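Local structure of BB_2cx5_001 (Thermus thermophilus, 3RI0) at residues A[113-118]-A[149-154]; A[48-53]-A[61-66]; A[19-24]-A[134-139]; A[44-49]-A[122-127]. The protein serves as a computationally designed epitope scaffold, built on a Thermus thermophilus protein of the aminoacyl-tRNA editing-domain family, for presenting a linear HIV epitope as an immunogen. The protein carries 6 engineered substitutions. One frame throughout, in Å; residues are numbered along the deposited sequence.

Contact 1 (A[113-118]-A[149-154]); sequences AYLDED and AQVADL
Tyr114 turns CG anti to its carbonyl carbon (chi1 -58°), while Gln150 carries CG anti to its backbone N and continues extended to CD (chi2 177°). With these torsions the two side chains run side by side and point the same way, with the Gln150 amide plane close to perpendicular to the ring. Gln150 NE2 lies in the plane of the Tyr114 ring, at its edge, 3.4 Å from CE2. A water beside the same edge hydrogen-bonds Tyr114 OH and, weakly, Gln150 NE2. On the reverse face of the sheet Leu115 packs its CB 4.1 Å from Ala149 CB, and its CD2 reaches Val151 CG2. Four backbone bonds hold the strands in parallel register: Gln150 N to Ala113 O, Leu115 N to Gln150 O, Ala152 N to Leu115 O and a fourth at the end of the strand. This last, from Glu117 N to Ala152 O, is the shortest at 2.7 Å. Leu154 points its side chain at strand 113-116, its CD1 3.5 Å from Asp116 N. Asp116 OD1 takes the amide of Asp118, met from above the carboxylate plane, and also a water that accepts from Leu154 N. Glu117 OE2 and Asp153 OD1 stand 4.2 Å apart as like charges; Asp153 has its counter-charge in Lys74, which should ease any repulsion. Tyr114, Gln150, Ala152 and Leu154 all rest on Leu78 of helix 72-79, whereas Leu115 and Val151 face helix 140-147. The arrangement is a parallel pair between strands 150-152 and 113-116 of the mixed sheet, the latter running out into an Asx turn at Asp116.

Contact 2 (A[48-53]-A[61-66]); sequences VKSLAY and LFLVSG. Engineered in segment 48-53: Ala52 (natural residue Val), Tyr53 (natural residue Phe).
Lys49 O takes a hydrogen bond from Val64 N at 3.0 Å, in the carbonyl plane, a CA-H...O contact from Leu63 CA and a weak bond from Leu51 N of its own strand. The return bond, Lys49 N to Val64 O, is almost straight at 175°. At the next hydrogen-bonded pair, Leu51 and Phe62 exchange 2.8 Å bonds between each N and the opposite O, and these four bonds fix the antiparallel register of the hairpin. The side chains divide between two faces. On that of Lys49, Leu51, Phe62 and Val64, Lys49 bends at chi3 (-56°), placing CE 3.8 Å from Val64 CG1, and its NZ bonds Asn68 O beyond the strand. Leu51 CD1 meets the other methyl of that valine, CG2, at 4.0 Å. The engineered Tyr53 crosses Phe62 at about a right angle, CD2 to CD1 4.1 Å, while Leu51 O lies in the plane of the Phe62 ring at its edge. On the other face Val48 CG1 packs on Leu63 CB, and Leu63 CD2 comes 3.5 Å from Ser50 OG; Leu61 CD2 reaches over to Leu51 O. Strand 113-116 borders the far side of 61-65, putting this strand inside the sheet. Chemically, polarity is concentrated in the backbone: it sets the register, while the side chains add mainly apolar packing, with the lysine lending its methylene chain to the valine and its ammonium to a loop carbonyl.

Contact 3 (A[19-24]-A[134-139]); sequences GHLKVV and ALFRAT
Leu21 and Phe136 have the most surface buried here, followed by Val24. Leu21 sets CG anti to its carbonyl carbon (chi1 -59°), and both of its methyls touch Ala138 CB, CD1 at 4.0 Å and CD2 at 4.1 Å. CD2 also comes 3.3 Å from Arg137 O, and CD1 reaches the Phe136 ring obliquely near CE1. Phe136 meets the other segment mainly through its CB, 3.4 Å from Lys22 O and 3.8 Å from Val23 CA, with Val23 CG2 crossing obliquely beside it. Its CG sits between backbone N and carbonyl carbon (chi1 72°). Val24 makes the direct backbone pairing: its N donates to Leu135 O at 2.6 Å, nearly along the C=O axis, and its O accepts from Leu135 N at 3.0 Å. Toward Lys22 the two chains no longer pair directly, and two waters bridge instead. One accepts from Lys22 N and donates to Arg137 O; the other donates to Lys22 O and accepts from Arg137 N, so both backbone groups of each residue are satisfied across the gap. The contact thus passes from direct strand pairing to water-mediated pairing. Helix 4-15 packs under it, with Leu13 touching Leu21 and Phe136 and Val9 touching Val23, while Pro104 also touches Phe136; helix 140-147 adds Leu146 on Leu21, and strand 125-128 flanks the other edge of 134-138.

Contact 4 (A[44-49]-A[122-127]); sequences VGQIVK and YPEVWA
Gln46 lies across the Tyr122 ring, its amide plane turned 27° from that of the ring. CG is the touching atom: it sits over one face in a CH-pi contact, 3.5 Å from the centroid and 18° off the normal, displaced toward CD2. Chi2 of 175° sets CD on an extended path, and the amide beyond it meets Glu124, where NE2 donates to the backbone O at 3.0 Å and, weakly, to OE2. Gln46 OE1 turns to the backbone N of Glu43, so both ends of the amide are engaged and its rotation is probably fixed. The hydroxyl end of the tyrosine reaches Gly45, OH to CA 3.3 Å. Ile47 and Trp126 cross obliquely on the same face, CD1 against Trp126 CB at 4.0 Å; on the other, Val48 crosses Val125, CG2 to CB 3.7 Å, and stands beside Ala127. The backbones are joined by Trp126 N to Gln46 O, with the donor above the carbonyl plane, and by Val48 N to Trp126 O at 2.8 Å. Trp126 thus donates to Gln46 and accepts from Val48, the residues before and after its bridge partner Ile47, as in a parallel bridge. Leu135 and Arg137 of the next strand also lie against Trp126. The motif is a short parallel strand pair, 47-49 with 125-127, within the mixed sheet of the editing-domain fold, strand 47-49 being preceded by the 3-10 segment 44-46.

All four contacts belong to one mixed sheet, but they differ in place and chemistry. Contacts 3 and 4 are buried; contacts 1 and 2 are partly buried, with exposed residues in contact 1 and none in contact 2, which is nearest the chain centre. Contacts 2 and 4 use the same strand 47-54, pairing it antiparallel with 59-65 and parallel with 125-128; Ser65 OG bonds Gly45 O between them. Strand 113-116 joins contact 1 to contact 2 through backbone bonds to Leu63. Contact 3 meets contact 4 where Ala138 O takes Val125 N. Contact 2 pairs backbone bonds with mostly apolar side chains, contacts 1 and 3 add water bridges, and contact 4 uses a buried glutamine side chain to bond the other segment.

Contact 1 (A[113-118]-A[149-154])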
loop_
_atom_site.group_PDB
_atom_site.type_symbol
_atom_site.label_atom_id
_atom_site.label_comp_id
_atom_site.label_asym_id
_atom_site.label_seq_id
_atom_site.Cartn_x
_atom_site.Cartn_y
_atom_site.Cartn_z
ATOM N N ALA A 113 -9.940 -4.734 0.697
ATOM C CA ALA A 113 -9.222 -3.556 0.225
ATOM C C ALA A 113 -9.924 -2.655 -0.782
ATOM O O ALA A 113 -10.845 -3.072 -1.488
ATOM C CB ALA A 113 -7.871 -3.973 -0.329
ATOM N N TYR A 114 -9.459 -1.408 -0.836
ATOM C CA TYR A 114 -9.987 -0.407 -1.754
ATOM C C TYR A 114 -8.842 0.318 -2.447
ATOM O O TYR A 114 -7.784 0.540 -1.855
ATOM C CB TYR A 114 -10.881 0.566 -0.999
ATOM C CG TYR A 114 -12.016 -0.155 -0.314
ATOM C CD1 TYR A 114 -11.822 -0.797 0.910
ATOM C CD2 TYR A 114 -13.263 -0.258 -0.921
ATOM C CE1 TYR A 114 -12.846 -1.524 1.515
ATOM C CE2 TYR A 114 -14.288 -0.982 -0.330
ATOM C CZ TYR A 114 -14.078 -1.614 0.884
ATOM O OH TYR A 114 -15.101 -2.321 1.467
ATOM N N LEU A 115 -9.054 0.688 -3.707
ATOM C CA LEU A 115 -8.020 1.344 -4.499
ATOM C C LEU A 115 -8.411 2.701 -5.072
ATOM O O LEU A 115 -9.336 2.810 -5.878
ATOM C CB LEU A 115 -7.598 0.417 -5.646
ATOM C CG LEU A 115 -6.521 0.897 -6.629
ATOM C CD1 LEU A 115 -5.196 0.280 -6.271
ATOM C CD2 LEU A 115 -6.883 0.484 -8.041
ATOM N N ASP A 116 -7.671 3.721 -4.651
ATOM C CA ASP A 116 -7.838 5.107 -5.095
ATOM C C ASP A 116 -7.891 5.084 -6.616
ATOM O O ASP A 116 -6.886 4.766 -7.254
ATOM C CB ASP A 116 -6.615 5.918 -4.641
ATOM C CG ASP A 116 -6.653 7.382 -5.075
ATOM O OD1 ASP A 116 -7.357 7.728 -6.054
ATOM O OD2 ASP A 116 -5.946 8.189 -4.426
ATOM N N GLU A 117 -9.041 5.434 -7.191
ATOM C CA GLU A 117 -9.188 5.419 -8.654
ATOM C C GLU A 117 -8.095 6.161 -9.417
ATOM O O GLU A 117 -7.815 5.833 -10.569
ATOM C CB GLU A 117 -10.569 5.950 -9.073
ATOM C CG GLU A 117 -11.042 7.236 -8.386
ATOM C CD GLU A 117 -12.405 7.700 -8.922
ATOM O OE1 GLU A 117 -13.337 6.868 -9.033
ATOM O OE2 GLU A 117 -12.540 8.900 -9.232
ATOM N N ASP A 118 -7.465 7.147 -8.788
ATOM C CA ASP A 118 -6.398 7.891 -9.453
ATOM C C ASP A 118 -5.189 7.020 -9.777
ATOM O O ASP A 118 -4.397 7.361 -10.650
ATOM C CB ASP A 118 -5.956 9.091 -8.609
ATOM C CG ASP A 118 -6.986 10.217 -8.606
ATOM O OD1 ASP A 118 -8.015 10.100 -9.314
ATOM O OD2 ASP A 118 -6.766 11.219 -7.893
ATOM N N ALA A 149 -8.545 -5.730 -4.637
ATOM C CA ALA A 149 -9.137 -4.476 -4.214
ATOM C C ALA A 149 -10.282 -4.014 -5.108
ATOM O O ALA A 149 -10.340 -4.323 -6.302
ATOM C CB ALA A 149 -8.069 -3.394 -4.155
ATOM N N GLN A 150 -11.188 -3.260 -4.512
ATOM C CA GLN A 150 -12.313 -2.712 -5.228
ATOM C C GLN A 150 -11.898 -1.286 -5.583
ATOM O O GLN A 150 -11.399 -0.554 -4.737
ATOM C CB GLN A 150 -13.535 -2.702 -4.320
ATOM C CG GLN A 150 -14.675 -1.809 -4.761
ATOM C CD GLN A 150 -15.858 -1.931 -3.823
ATOM O OE1 GLN A 150 -16.473 -2.997 -3.726
ATOM N NE2 GLN A 150 -16.176 -0.851 -3.113
ATOM N N VAL A 151 -12.058 -0.915 -6.847
ATOM C CA VAL A 151 -11.728 0.426 -7.319
ATOM C C VAL A 151 -12.685 1.396 -6.652
ATOM O O VAL A 151 -13.874 1.107 -6.520
ATOM C CB VAL A 151 -11.880 0.539 -8.860
ATOM C CG1 VAL A 151 -11.909 1.984 -9.273
ATOM C CG2 VAL A 151 -10.737 -0.175 -9.551
ATOM N N ALA A 152 -12.178 2.548 -6.225
ATOM C CA ALA A 152 -13.036 3.518 -5.557
ATOM C C ALA A 152 -12.535 4.956 -5.547
ATOM O O ALA A 152 -11.360 5.240 -5.782
ATOM C CB ALA A 152 -13.294 3.067 -4.121
ATOM N N ASP A 153 -13.461 5.862 -5.267
ATOM C CA ASP A 153 -13.165 7.278 -5.175
ATOM C C ASP A 153 -12.894 7.486 -3.686
ATOM O O ASP A 153 -13.818 7.419 -2.868
ATOM C CB ASP A 153 -14.384 8.080 -5.648
ATOM C CG ASP A 153 -14.356 9.501 -5.169
ATOM O OD1 ASP A 153 -13.300 10.154 -5.314
ATOM O OD2 ASP A 153 -15.387 9.967 -4.647
ATOM N N LEU A 154 -11.636 7.747 -3.337
ATOM C CA LEU A 154 -11.263 7.869 -1.929
ATOM C C LEU A 154 -10.656 9.177 -1.408
ATOM O O LEU A 154 -10.779 9.489 -0.226
ATOM C CB LEU A 154 -10.296 6.732 -1.582
ATOM C CG LEU A 154 -10.748 5.304 -1.886
ATOM C CD1 LEU A 154 -9.539 4.357 -1.820
ATOM C CD2 LEU A 154 -11.822 4.891 -0.903
HETATM O O HOH W 1 -17.779 -1.944 -0.209
HETATM O O HOH W 2 -9.754 8.967 -5.045
#

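Contact 2 (A[48-53]-A[61-66])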
loop_
_atom_site.group_PDB
_atom_site.type_symbol
_atom_site.label_atom_id
_atom_site.label_comp_id
_atom_site.label_asym_id
_atom_site.label_seq_id
_atom_site.Cartn_x
_atom_site.Cartn_y
_atom_site.Cartn_z
ATOM N N VAL A 48 2.183 4.188 -4.073
ATOM C CA VAL A 48 1.008 3.639 -3.433
ATOM C C VAL A 48 1.195 3.547 -1.926
ATOM O O VAL A 48 2.108 2.872 -1.448
ATOM C CB VAL A 48 0.711 2.219 -3.947
ATOM C CG1 VAL A 48 -0.636 1.741 -3.399
ATOM C CG2 VAL A 48 0.726 2.199 -5.483
ATOM N N LYS A 49 0.329 4.226 -1.184
ATOM C CA LYS A 49 0.360 4.191 0.284
ATOM C C LYS A 49 -0.671 3.155 0.746
ATOM O O LYS A 49 -1.841 3.224 0.366
ATOM C CB LYS A 49 -0.008 5.559 0.857
ATOM C CG LYS A 49 0.994 6.665 0.514
ATOM C CD LYS A 49 0.548 8.023 1.042
ATOM C CE LYS A 49 -0.848 8.391 0.528
ATOM N NZ LYS A 49 -1.255 9.755 0.968
ATOM N N SER A 50 -0.236 2.190 1.547
ATOM C CA SER A 50 -1.132 1.148 2.047
ATOM C C SER A 50 -1.577 1.501 3.460
ATOM O O SER A 50 -0.917 1.131 4.447
ATOM C CB SER A 50 -0.417 -0.207 2.041
ATOM O OG SER A 50 -0.016 -0.566 0.729
ATOM N N LEU A 51 -2.701 2.214 3.545
ATOM C CA LEU A 51 -3.255 2.674 4.815
ATOM C C LEU A 51 -4.268 1.716 5.456
ATOM O O LEU A 51 -5.288 1.376 4.858
ATOM C CB LEU A 51 -3.896 4.055 4.613
ATOM C CG LEU A 51 -3.028 5.107 3.911
ATOM C CD1 LEU A 51 -3.807 6.386 3.685
ATOM C CD2 LEU A 51 -1.794 5.384 4.752
ATOM N N ALA A 52 -3.993 1.300 6.688
ATOM C CA ALA A 52 -4.882 0.391 7.402
ATOM C C ALA A 52 -5.682 1.094 8.510
ATOM O O ALA A 52 -5.115 1.845 9.307
ATOM C CB ALA A 52 -4.079 -0.746 7.985
ATOM N N TYR A 53 -6.989 0.843 8.554
ATOM C CA TYR A 53 -7.871 1.442 9.556
ATOM C C TYR A 53 -8.734 0.393 10.235
ATOM O O TYR A 53 -8.956 -0.686 9.698
ATOM C CB TYR A 53 -8.769 2.492 8.912
ATOM C CG TYR A 53 -8.047 3.774 8.583
ATOM C CD1 TYR A 53 -8.002 4.827 9.497
ATOM C CD2 TYR A 53 -7.367 3.918 7.375
ATOM C CE1 TYR A 53 -7.289 5.997 9.216
ATOM C CE2 TYR A 53 -6.652 5.077 7.086
ATOM C CZ TYR A 53 -6.619 6.111 8.012
ATOM O OH TYR A 53 -5.925 7.263 7.730
ATOM N N LEU A 61 -8.183 -2.130 4.294
ATOM C CA LEU A 61 -6.984 -1.617 3.649
ATOM C C LEU A 61 -7.321 -0.596 2.562
ATOM O O LEU A 61 -8.194 -0.829 1.721
ATOM C CB LEU A 61 -6.201 -2.780 3.029
ATOM C CG LEU A 61 -4.674 -2.730 2.894
ATOM C CD1 LEU A 61 -4.312 -3.186 1.504
ATOM C CD2 LEU A 61 -4.113 -1.344 3.164
ATOM N N PHE A 62 -6.621 0.535 2.573
ATOM C CA PHE A 62 -6.846 1.563 1.565
ATOM C C PHE A 62 -5.552 1.924 0.847
ATOM O O PHE A 62 -4.583 2.348 1.461
ATOM C CB PHE A 62 -7.466 2.806 2.198
ATOM C CG PHE A 62 -8.832 2.564 2.777
ATOM C CD1 PHE A 62 -8.977 2.141 4.095
ATOM C CD2 PHE A 62 -9.975 2.752 2.003
ATOM C CE1 PHE A 62 -10.248 1.903 4.644
ATOM C CE2 PHE A 62 -11.257 2.515 2.536
ATOM C CZ PHE A 62 -11.387 2.094 3.862
ATOM N N LEU A 63 -5.554 1.743 -0.467
ATOM C CA LEU A 63 -4.388 2.031 -1.295
ATOM C C LEU A 63 -4.621 3.413 -1.918
ATOM O O LEU A 63 -5.491 3.582 -2.780
ATOM C CB LEU A 63 -4.262 0.948 -2.362
ATOM C CG LEU A 63 -4.372 -0.441 -1.729
ATOM C CD1 LEU A 63 -4.460 -1.503 -2.804
ATOM C CD2 LEU A 63 -3.174 -0.687 -0.822
ATOM N N VAL A 64 -3.836 4.392 -1.473
ATOM C CA VAL A 64 -3.994 5.770 -1.921
ATOM C C VAL A 64 -2.833 6.303 -2.733
ATOM O O VAL A 64 -1.670 6.006 -2.455
ATOM C CB VAL A 64 -4.185 6.710 -0.697
ATOM C CG1 VAL A 64 -4.266 8.163 -1.149
ATOM C CG2 VAL A 64 -5.436 6.310 0.064
ATOM N N SER A 65 -3.150 7.101 -3.743
ATOM C CA SER A 65 -2.120 7.707 -4.567
ATOM C C SER A 65 -1.230 8.540 -3.649
ATOM O O SER A 65 -1.697 9.103 -2.662
ATOM C CB SER A 65 -2.750 8.606 -5.629
ATOM O OG SER A 65 -1.751 9.330 -6.329
ATOM N N GLY A 66 0.054 8.614 -3.965
ATOM C CA GLY A 66 0.949 9.408 -3.147
ATOM C C GLY A 66 0.618 10.895 -3.192
ATOM O O GLY A 66 1.023 11.646 -2.317
#

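Contact 3 (A[19-24]-A[134-139])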
loop_
_atom_site.group_PDB
_atom_site.type_symbol
_atom_site.label_atom_id
_atom_site.label_comp_id
_atom_site.label_asym_id
_atom_site.label_seq_id
_atom_site.Cartn_x
_atom_site.Cartn_y
_atom_site.Cartn_z
ATOM N N GLY A 19 5.904 -13.620 -8.911
ATOM C CA GLY A 19 7.337 -13.576 -8.689
ATOM C C GLY A 19 8.108 -12.739 -9.685
ATOM O O GLY A 19 9.287 -12.481 -9.479
ATOM N N HIS A 20 7.473 -12.311 -10.771
ATOM C CA HIS A 20 8.187 -11.497 -11.746
ATOM C C HIS A 20 8.301 -10.043 -11.292
ATOM O O HIS A 20 9.067 -9.284 -11.869
ATOM C CB HIS A 20 7.513 -11.567 -13.114
ATOM C CG HIS A 20 6.134 -10.984 -13.140
ATOM N ND1 HIS A 20 5.061 -11.580 -12.512
ATOM C CD2 HIS A 20 5.646 -9.876 -13.749
ATOM C CE1 HIS A 20 3.972 -10.869 -12.738
ATOM N NE2 HIS A 20 4.297 -9.829 -13.487
ATOM N N LEU A 21 7.537 -9.661 -10.269
ATOM C CA LEU A 21 7.617 -8.301 -9.725
ATOM C C LEU A 21 8.787 -8.362 -8.746
ATOM O O LEU A 21 8.853 -9.281 -7.927
ATOM C CB LEU A 21 6.326 -7.928 -8.986
ATOM C CG LEU A 21 5.047 -7.984 -9.842
ATOM C CD1 LEU A 21 3.820 -7.664 -8.985
ATOM C CD2 LEU A 21 5.155 -6.974 -10.987
ATOM N N LYS A 22 9.705 -7.402 -8.836
ATOM C CA LYS A 22 10.899 -7.389 -7.991
ATOM C C LYS A 22 10.950 -6.255 -6.981
ATOM O O LYS A 22 10.743 -5.090 -7.334
ATOM C CB LYS A 22 12.160 -7.306 -8.861
ATOM C CG LYS A 22 12.178 -8.271 -10.044
ATOM C CD LYS A 22 12.034 -9.709 -9.583
ATOM C CE LYS A 22 12.194 -10.679 -10.737
ATOM N NZ LYS A 22 12.053 -12.101 -10.280
ATOM N N VAL A 23 11.241 -6.605 -5.729
ATOM C CA VAL A 23 11.360 -5.607 -4.680
ATOM C C VAL A 23 12.726 -4.960 -4.848
ATOM O O VAL A 23 13.742 -5.647 -4.987
ATOM C CB VAL A 23 11.260 -6.224 -3.278
ATOM C CG1 VAL A 23 11.533 -5.147 -2.229
ATOM C CG2 VAL A 23 9.880 -6.797 -3.067
ATOM N N VAL A 24 12.729 -3.632 -4.838
ATOM C CA VAL A 24 13.930 -2.832 -5.025
ATOM C C VAL A 24 14.290 -2.042 -3.769
ATOM O O VAL A 24 13.412 -1.538 -3.063
ATOM C CB VAL A 24 13.712 -1.883 -6.233
ATOM C CG1 VAL A 24 14.587 -0.669 -6.128
ATOM C CG2 VAL A 24 13.976 -2.643 -7.527
ATOM N N ALA A 134 12.057 0.712 0.316
ATOM C CA ALA A 134 11.881 -0.451 -0.547
ATOM C C ALA A 134 10.587 -0.285 -1.329
ATOM O O ALA A 134 9.564 0.128 -0.783
ATOM C CB ALA A 134 11.848 -1.736 0.280
ATOM N N LEU A 135 10.646 -0.591 -2.617
ATOM C CA LEU A 135 9.498 -0.462 -3.502
ATOM C C LEU A 135 9.547 -1.573 -4.529
ATOM O O LEU A 135 10.597 -2.191 -4.733
ATOM C CB LEU A 135 9.552 0.877 -4.262
ATOM C CG LEU A 135 9.476 2.236 -3.555
ATOM C CD1 LEU A 135 10.031 3.319 -4.489
ATOM C CD2 LEU A 135 8.031 2.556 -3.175
ATOM N N PHE A 136 8.411 -1.818 -5.170
ATOM C CA PHE A 136 8.331 -2.797 -6.233
ATOM C C PHE A 136 7.281 -2.212 -7.147
ATOM O O PHE A 136 6.283 -1.649 -6.679
ATOM C CB PHE A 136 7.948 -4.198 -5.704
ATOM C CG PHE A 136 6.513 -4.348 -5.246
ATOM C CD1 PHE A 136 5.506 -4.634 -6.161
ATOM C CD2 PHE A 136 6.192 -4.302 -3.889
ATOM C CE1 PHE A 136 4.187 -4.878 -5.733
ATOM C CE2 PHE A 136 4.875 -4.546 -3.441
ATOM C CZ PHE A 136 3.876 -4.835 -4.362
ATOM N N ARG A 137 7.508 -2.291 -8.450
ATOM C CA ARG A 137 6.536 -1.723 -9.363
ATOM C C ARG A 137 5.590 -2.771 -9.900
ATOM O O ARG A 137 5.901 -3.970 -9.913
ATOM C CB ARG A 137 7.225 -1.026 -10.528
ATOM C CG ARG A 137 7.861 -1.949 -11.526
ATOM C CD ARG A 137 8.238 -1.201 -12.797
ATOM N NE ARG A 137 7.147 -1.092 -13.763
ATOM C CZ ARG A 137 6.514 -2.133 -14.300
ATOM N NH1 ARG A 137 6.856 -3.371 -13.956
ATOM N NH2 ARG A 137 5.548 -1.945 -15.192
ATOM N N ALA A 138 4.433 -2.312 -10.351
ATOM C CA ALA A 138 3.429 -3.192 -10.911
ATOM C C ALA A 138 2.447 -2.308 -11.639
ATOM O O ALA A 138 2.385 -1.109 -11.371
ATOM C CB ALA A 138 2.719 -3.958 -9.799
ATOM N N THR A 139 1.691 -2.879 -12.568
ATOM C CA THR A 139 0.696 -2.084 -13.273
ATOM C C THR A 139 -0.522 -2.116 -12.358
ATOM O O THR A 139 -0.639 -2.999 -11.504
ATOM C CB THR A 139 0.317 -2.699 -14.642
ATOM O OG1 THR A 139 -0.318 -3.969 -14.436
ATOM C CG2 THR A 139 1.562 -2.900 -15.506
HETATM O O HOH W 3 8.331 -5.298 -10.498
HETATM O O HOH W 4 10.275 -3.329 -9.264
#

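Contact 4 (A[44-49]-A[122-127])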
loop_
_atom_site.group_PDB
_atom_site.type_symbol
_atom_site.label_atom_id
_atom_site.label_comp_id
_atom_site.label_asym_id
_atom_site.label_seq_id
_atom_site.Cartn_x
_atom_site.Cartn_y
_atom_site.Cartn_z
ATOM N N VAL A 44 5.123 11.467 -7.784
ATOM C CA VAL A 44 4.668 11.097 -6.459
ATOM C C VAL A 44 3.276 10.458 -6.493
ATOM O O VAL A 44 2.939 9.643 -5.645
ATOM C CB VAL A 44 4.644 12.307 -5.516
ATOM C CG1 VAL A 44 3.435 13.178 -5.808
ATOM C CG2 VAL A 44 4.632 11.815 -4.075
ATOM N N GLY A 45 2.473 10.817 -7.486
ATOM C CA GLY A 45 1.145 10.235 -7.579
ATOM C C GLY A 45 1.165 8.748 -7.892
ATOM O O GLY A 45 0.153 8.056 -7.734
ATOM N N GLN A 46 2.317 8.257 -8.340
ATOM C CA GLN A 46 2.466 6.850 -8.677
ATOM C C GLN A 46 2.799 5.994 -7.464
ATOM O O GLN A 46 2.690 4.774 -7.517
ATOM C CB GLN A 46 3.544 6.662 -9.753
ATOM C CG GLN A 46 3.105 7.114 -11.142
ATOM C CD GLN A 46 4.233 7.030 -12.163
ATOM O OE1 GLN A 46 5.187 7.818 -12.116
ATOM N NE2 GLN A 46 4.137 6.070 -13.083
ATOM N N ILE A 47 3.212 6.626 -6.372
ATOM C CA ILE A 47 3.525 5.883 -5.163
ATOM C C ILE A 47 2.223 5.444 -4.502
ATOM O O ILE A 47 1.280 6.230 -4.382
ATOM C CB ILE A 47 4.325 6.731 -4.150
ATOM C CG1 ILE A 47 5.654 7.182 -4.769
ATOM C CG2 ILE A 47 4.573 5.914 -2.869
ATOM C CD1 ILE A 47 6.580 6.059 -5.142
ATOM N N VAL A 48 2.183 4.188 -4.073
ATOM C CA VAL A 48 1.008 3.639 -3.433
ATOM C C VAL A 48 1.195 3.547 -1.926
ATOM O O VAL A 48 2.108 2.872 -1.448
ATOM C CB VAL A 48 0.711 2.219 -3.947
ATOM C CG1 VAL A 48 -0.636 1.741 -3.399
ATOM C CG2 VAL A 48 0.726 2.199 -5.483
ATOM N N LYS A 49 0.329 4.226 -1.184
ATOM C CA LYS A 49 0.360 4.191 0.284
ATOM C C LYS A 49 -0.671 3.155 0.746
ATOM O O LYS A 49 -1.841 3.224 0.366
ATOM C CB LYS A 49 -0.008 5.559 0.857
ATOM C CG LYS A 49 0.994 6.665 0.514
ATOM C CD LYS A 49 0.548 8.023 1.042
ATOM C CE LYS A 49 -0.848 8.391 0.528
ATOM N NZ LYS A 49 -1.255 9.755 0.968
ATOM N N TYR A 122 -2.161 5.533 -14.221
ATOM C CA TYR A 122 -0.806 5.377 -14.735
ATOM C C TYR A 122 -0.553 4.015 -15.357
ATOM O O TYR A 122 -1.316 3.074 -15.146
ATOM C CB TYR A 122 0.213 5.596 -13.619
ATOM C CG TYR A 122 0.055 6.885 -12.848
ATOM C CD1 TYR A 122 -0.738 6.941 -11.705
ATOM C CD2 TYR A 122 0.725 8.040 -13.242
ATOM C CE1 TYR A 122 -0.854 8.113 -10.967
ATOM C CE2 TYR A 122 0.618 9.219 -12.515
ATOM C CZ TYR A 122 -0.174 9.244 -11.371
ATOM O OH TYR A 122 -0.252 10.383 -10.606
ATOM N N PRO A 123 0.525 3.905 -16.153
ATOM C CA PRO A 123 0.899 2.650 -16.810
ATOM C C PRO A 123 1.499 1.690 -15.783
ATOM O O PRO A 123 1.541 0.477 -15.983
ATOM C CB PRO A 123 1.903 3.102 -17.873
ATOM C CG PRO A 123 2.510 4.322 -17.267
ATOM C CD PRO A 123 1.311 5.028 -16.695
ATOM N N GLU A 124 1.976 2.249 -14.677
ATOM C CA GLU A 124 2.537 1.447 -13.598
ATOM C C GLU A 124 2.681 2.298 -12.346
ATOM O O GLU A 124 2.794 3.519 -12.435
ATOM C CB GLU A 124 3.899 0.864 -13.981
ATOM C CG GLU A 124 5.065 1.693 -13.499
ATOM C CD GLU A 124 5.770 2.402 -14.613
ATOM O OE1 GLU A 124 6.448 1.715 -15.412
ATOM O OE2 GLU A 124 5.645 3.641 -14.698
ATOM N N VAL A 125 2.677 1.647 -11.185
ATOM C CA VAL A 125 2.797 2.335 -9.902
ATOM C C VAL A 125 3.838 1.623 -9.036
ATOM O O VAL A 125 4.221 0.483 -9.322
ATOM C CB VAL A 125 1.434 2.361 -9.149
ATOM C CG1 VAL A 125 0.452 3.287 -9.854
ATOM C CG2 VAL A 125 0.851 0.968 -9.084
ATOM N N TRP A 126 4.295 2.303 -7.986
ATOM C CA TRP A 126 5.285 1.744 -7.069
ATOM C C TRP A 126 4.730 1.644 -5.647
ATOM O O TRP A 126 4.337 2.655 -5.045
ATOM C CB TRP A 126 6.550 2.601 -7.068
ATOM C CG TRP A 126 7.244 2.654 -8.396
ATOM C CD1 TRP A 126 6.930 3.449 -9.466
ATOM C CD2 TRP A 126 8.350 1.848 -8.812
ATOM N NE1 TRP A 126 7.772 3.187 -10.518
ATOM C CE2 TRP A 126 8.655 2.207 -10.145
ATOM C CE3 TRP A 126 9.111 0.850 -8.189
ATOM C CZ2 TRP A 126 9.697 1.606 -10.865
ATOM C CZ3 TRP A 126 10.144 0.253 -8.899
ATOM C CH2 TRP A 126 10.427 0.633 -10.228
ATOM N N ALA A 127 4.717 0.425 -5.114
ATOM C CA ALA A 127 4.215 0.165 -3.770
ATOM C C ALA A 127 5.367 -0.068 -2.811
ATOM O O ALA A 127 6.475 -0.402 -3.228
ATOM C CB ALA A 127 3.300 -1.061 -3.780
#